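Local coordinates for 11S globulin isoform 1 (PDB 5WPW), which serves as a hexameric 11S seed storage globulin of coconut, a nutrient reservoir built from cupin domains and a potential food allergen, at the interface of chains A and B and the interface of chains A and C. Numbering follows the deposited sequence. Chains: chain A/B/C, 11S globulin isoform 1.

Contact 1: the interface of chains A and B. Residues chain A 303, 379-381, 384; chain B 54, 75, 123, 158.
A:Met384 lies against an apolar patch of chain B formed by B:Pro54, B:Val75, B:Ala123 and B:Leu158. From CB, the first torsion sets CG anti to the carbonyl carbon (chi1 -85°), and A:Met384 CG passes B:Val75 CG2 at 4.0 Å, the two side chains meeting at about a right angle. A:Met384 SD lies against the proline ring, 3.8 Å from B:Pro54 CB and also beside CG. A bend at chi3 (-148°) then carries the methyl CE among B:Pro54, B:Ala123 and B:Leu158. There A:Met384 CE meets B:Pro54 CB at 3.5 Å, a snug carbon contact, and B:Leu158 CD1 at 3.8 Å, with B:Ala123 CB also touching it. These contacts on several sides probably restrict the methyl.

B:Leu158 splits its two methyls between neighbours: CD1 also touches A:Ala380 CB at 3.9 Å, while CD2 meets the six-membered ring of A:Trp303 at CZ3, 3.8 Å away. B:Val75 CG1 closes on A:Ala380 CA at 3.8 Å. No polar pair spans this patch, which holds by shape and apolar burial.

In the fold, chain A offers strand 298-304 and the loop preceding helix 386-393; chain B answers with strand 50-57 and loops. The C-terminal cupin region of A thus meets the N-terminal cupin region of B in an interface that is not an exact two-fold, as expected for the head-to-tail contact probably made within each trimer of an 11S hexamer.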
# COMPACT_ATOMS: atom_id res chain seq x y z
N TRP A 303 -21.42 1.71 20.49
CA TRP A 303 -20.94 0.37 20.22
C TRP A 303 -19.58 0.42 19.52
O TRP A 303 -19.24 1.39 18.83
CB TRP A 303 -21.96 -0.43 19.40
CG TRP A 303 -22.15 -0.00 17.99
CD1 TRP A 303 -21.45 -0.45 16.87
CD2 TRP A 303 -23.13 0.90 17.51
NE1 TRP A 303 -21.95 0.15 15.74
CE2 TRP A 303 -22.99 0.98 16.10
CE3 TRP A 303 -24.13 1.66 18.14
CZ2 TRP A 303 -23.81 1.80 15.31
CZ3 TRP A 303 -24.95 2.46 17.35
CH2 TRP A 303 -24.77 2.53 15.95
N SER A 379 -23.05 11.16 16.36
CA SER A 379 -23.73 9.93 16.69
C SER A 379 -24.63 9.45 15.56
O SER A 379 -24.92 10.16 14.60
CB SER A 379 -24.56 10.11 17.96
OG SER A 379 -25.63 11.00 17.71
N ALA A 380 -25.11 8.22 15.73
CA ALA A 380 -26.00 7.61 14.76
C ALA A 380 -27.32 8.37 14.68
O ALA A 380 -27.84 8.63 13.59
CB ALA A 380 -26.24 6.16 15.14
N LEU A 381 -27.90 8.71 15.84
CA LEU A 381 -29.20 9.36 15.82
C LEU A 381 -29.10 10.77 15.28
O LEU A 381 -29.97 11.21 14.53
CB LEU A 381 -29.82 9.33 17.22
CG LEU A 381 -30.19 7.90 17.62
CD1 LEU A 381 -31.07 7.87 18.86
CD2 LEU A 381 -30.85 7.15 16.47
N MET A 384 -29.57 10.98 11.47
CA MET A 384 -30.79 10.48 10.86
C MET A 384 -31.84 11.59 10.76
O MET A 384 -31.93 12.46 11.63
CB MET A 384 -31.36 9.32 11.69
CG MET A 384 -30.71 7.97 11.32
SD MET A 384 -31.29 6.69 12.43
CE MET A 384 -29.76 5.68 12.41
N PRO B 54 -33.76 1.70 11.33
CA PRO B 54 -32.30 1.69 11.41
C PRO B 54 -31.78 0.51 12.22
O PRO B 54 -32.33 0.15 13.26
CB PRO B 54 -31.96 3.02 12.07
CG PRO B 54 -33.24 3.45 12.77
CD PRO B 54 -34.34 2.95 11.88
N VAL B 75 -25.35 5.87 7.99
CA VAL B 75 -24.76 6.83 8.91
C VAL B 75 -23.29 6.48 9.12
O VAL B 75 -22.97 5.39 9.60
CB VAL B 75 -25.52 6.86 10.24
CG1 VAL B 75 -24.83 7.83 11.19
CG2 VAL B 75 -26.98 7.26 10.01
N ALA B 123 -24.97 2.08 10.99
CA ALA B 123 -26.43 2.15 10.95
C ALA B 123 -26.96 2.47 9.56
O ALA B 123 -26.46 3.38 8.87
CB ALA B 123 -26.94 3.19 11.95
N LEU B 158 -31.59 -0.45 16.05
CA LEU B 158 -31.56 0.79 16.81
C LEU B 158 -32.96 1.20 17.26
O LEU B 158 -33.10 1.94 18.24
CB LEU B 158 -30.93 1.92 15.98
CG LEU B 158 -29.42 1.96 15.72
CD1 LEU B 158 -28.99 3.35 15.26
CD2 LEU B 158 -28.64 1.53 16.94

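Contact 2: the interface of chains A and C. Residues chain A 272, 274, 276-277, 368; chain C 243-245, 247-249, 282.
Two side-chain torsions bring A:Asn274 and A:Glu276 against C:Glu243 and C:Tyr245. In A:Asn274, CG sits between the backbone N and the carbonyl carbon (chi1 59°), which points the amide at chain C. A:Asn274 ND2 donates to the backbone O of C:Glu243 at 2.8 Å, with that oxygen almost in the amide plane although the donor is tilted from the acceptor's carbonyl plane. The other end of the amide, A:Asn274 OD1, accepts A:Glu276 N at 2.8 Å; bonded at both ends, the amide is fixed in its rotation.

A:Glu276 bends at chi2 (-96°), folding its carboxylate over the backbone of C:Thr244 towards C:Tyr245. A:Glu276 OE2 comes 3.5 Å from C:Tyr245 CD1, with carboxylate and ring planes 83° apart. On its own side, A:Arg368 NH1 makes a weak, long salt bridge to OE2; C:Arg282 stands farther off on the OE1 side, and both positive charges could help stabilise the carboxylate.

Backbone oxygens of A:Glu276 and A:Lys277 take further bonds across the interface. C:Lys249 N donates to A:Glu276 O at 3.2 Å, and a water links that same oxygen to C:Lys249 O. C:Lys249 NZ donates a hydrogen bond to A:Lys277 O at 2.8 Å, nearly in line with the carbonyl. A:Lys277 runs past C:Ser247 O, and within chain A its NZ donates to A:Thr272 O at 2.9 Å.

Chain A contributes the end of strand 268-273, the loop after it and A:Arg368; chain C contributes 3-10 helices 241-243 and 245-247, the latter containing C:Cys246 of the acidic-basic chain disulfide, the following segment and helix 281-284. The whole interface is two-fold, so each contact recurs with the chains exchanged.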
# COMPACT_ATOMS: atom_id res chain seq x y z
N THR A 272 -6.81 8.17 22.86
CA THR A 272 -6.83 7.02 21.97
C THR A 272 -5.41 6.66 21.55
O THR A 272 -4.58 7.54 21.35
CB THR A 272 -7.67 7.33 20.74
OG1 THR A 272 -9.00 7.70 21.15
CG2 THR A 272 -7.71 6.14 19.75
N ASN A 274 -3.67 4.35 18.52
CA ASN A 274 -3.74 3.46 17.36
C ASN A 274 -2.58 3.81 16.44
O ASN A 274 -1.71 4.62 16.79
CB ASN A 274 -5.11 3.57 16.68
CG ASN A 274 -5.41 4.97 16.23
OD1 ASN A 274 -4.54 5.67 15.71
ND2 ASN A 274 -6.64 5.42 16.45
N GLU A 276 -2.23 5.73 14.04
CA GLU A 276 -2.04 7.13 13.71
C GLU A 276 -1.20 7.86 14.76
O GLU A 276 -0.78 8.99 14.51
CB GLU A 276 -3.38 7.86 13.56
CG GLU A 276 -4.43 7.09 12.82
CD GLU A 276 -4.48 7.46 11.36
OE1 GLU A 276 -3.57 8.17 10.90
OE2 GLU A 276 -5.45 7.03 10.66
N LYS A 277 -0.93 7.21 15.89
CA LYS A 277 0.02 7.69 16.88
C LYS A 277 1.27 6.82 16.98
O LYS A 277 2.36 7.36 17.12
CB LYS A 277 -0.64 7.76 18.26
CG LYS A 277 -1.77 8.77 18.30
CD LYS A 277 -2.18 9.09 19.71
CE LYS A 277 -3.42 9.98 19.70
NZ LYS A 277 -3.87 10.30 21.09
N ARG A 368 -6.77 0.92 14.77
CA ARG A 368 -7.72 1.99 14.48
C ARG A 368 -9.14 1.55 14.84
O ARG A 368 -10.09 1.65 14.06
CB ARG A 368 -7.59 2.44 13.02
CG ARG A 368 -6.14 2.88 12.75
CD ARG A 368 -5.93 3.59 11.44
NE ARG A 368 -6.44 2.82 10.32
CZ ARG A 368 -6.26 3.16 9.05
NH1 ARG A 368 -5.57 4.26 8.75
NH2 ARG A 368 -6.77 2.40 8.07
N GLU C 243 -11.55 9.22 15.46
CA GLU C 243 -10.51 8.53 16.21
C GLU C 243 -9.34 8.11 15.34
O GLU C 243 -8.33 7.62 15.87
CB GLU C 243 -11.09 7.30 16.93
CG GLU C 243 -12.16 7.60 17.97
CD GLU C 243 -12.99 6.37 18.31
OE1 GLU C 243 -13.93 6.06 17.54
OE2 GLU C 243 -12.68 5.70 19.33
N THR C 244 -9.44 8.28 14.02
CA THR C 244 -8.37 7.88 13.13
C THR C 244 -7.70 9.13 12.65
O THR C 244 -6.84 9.69 13.36
CB THR C 244 -8.92 7.00 12.00
OG1 THR C 244 -9.87 7.76 11.24
CG2 THR C 244 -9.60 5.77 12.54
N TYR C 245 -8.04 9.65 11.46
CA TYR C 245 -7.30 10.74 10.84
C TYR C 245 -7.26 11.97 11.74
O TYR C 245 -6.22 12.63 11.84
CB TYR C 245 -7.92 11.02 9.48
CG TYR C 245 -8.42 9.72 8.87
CD1 TYR C 245 -7.51 8.74 8.46
CD2 TYR C 245 -9.78 9.43 8.78
CE1 TYR C 245 -7.94 7.51 7.95
CE2 TYR C 245 -10.23 8.20 8.26
CZ TYR C 245 -9.30 7.24 7.84
OH TYR C 245 -9.71 6.03 7.32
N SER C 247 -7.15 12.16 14.94
CA SER C 247 -6.36 12.00 16.15
C SER C 247 -4.90 11.73 15.85
O SER C 247 -4.19 11.20 16.71
CB SER C 247 -6.95 10.89 17.04
OG SER C 247 -8.34 11.09 17.24
N MET C 248 -4.43 12.11 14.66
CA MET C 248 -3.02 11.96 14.31
C MET C 248 -2.13 12.64 15.34
O MET C 248 -2.41 13.75 15.80
CB MET C 248 -2.76 12.58 12.94
CG MET C 248 -3.07 11.69 11.77
SD MET C 248 -1.94 12.12 10.44
CE MET C 248 -1.60 10.46 9.84
N LYS C 249 -1.03 11.97 15.68
CA LYS C 249 -0.01 12.56 16.53
C LYS C 249 0.80 13.54 15.69
O LYS C 249 1.31 13.19 14.62
CB LYS C 249 0.88 11.46 17.12
CG LYS C 249 1.82 11.89 18.26
CD LYS C 249 2.53 10.67 18.87
CE LYS C 249 3.99 10.57 18.44
NZ LYS C 249 4.38 9.22 17.87
N ARG C 282 5.30 10.29 7.15
CA ARG C 282 5.27 9.66 5.83
C ARG C 282 4.61 10.57 4.80
O ARG C 282 4.85 10.40 3.60
CB ARG C 282 4.56 8.30 5.88
CG ARG C 282 3.09 8.32 6.29
CD ARG C 282 2.78 7.11 7.17
NE ARG C 282 1.36 6.75 7.20
CZ ARG C 282 0.43 7.33 7.96
NH1 ARG C 282 0.74 8.33 8.78
NH2 ARG C 282 -0.83 6.91 7.91
O HOH W 1 1.19 10.84 13.21

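The C-alpha centres of contact 1 and contact 2 lie about 23 Å apart, and the two share no residue. Chain A uses its basic-chain part in both, meeting chain B through strand 298-304 and residues 379-384 in contact 1, and chain C through residues 272-277 and 368 in contact 2. The chemistry differs: contact 1 is apolar, contact 2 is rich in polar and charged groups. Their symmetry differs too, since the A-C interface is two-fold and the A-B interface is not an exact two-fold. Contact 1 therefore fits packing within a trimer, and contact 2 probably helps join two trimers into the hexamer.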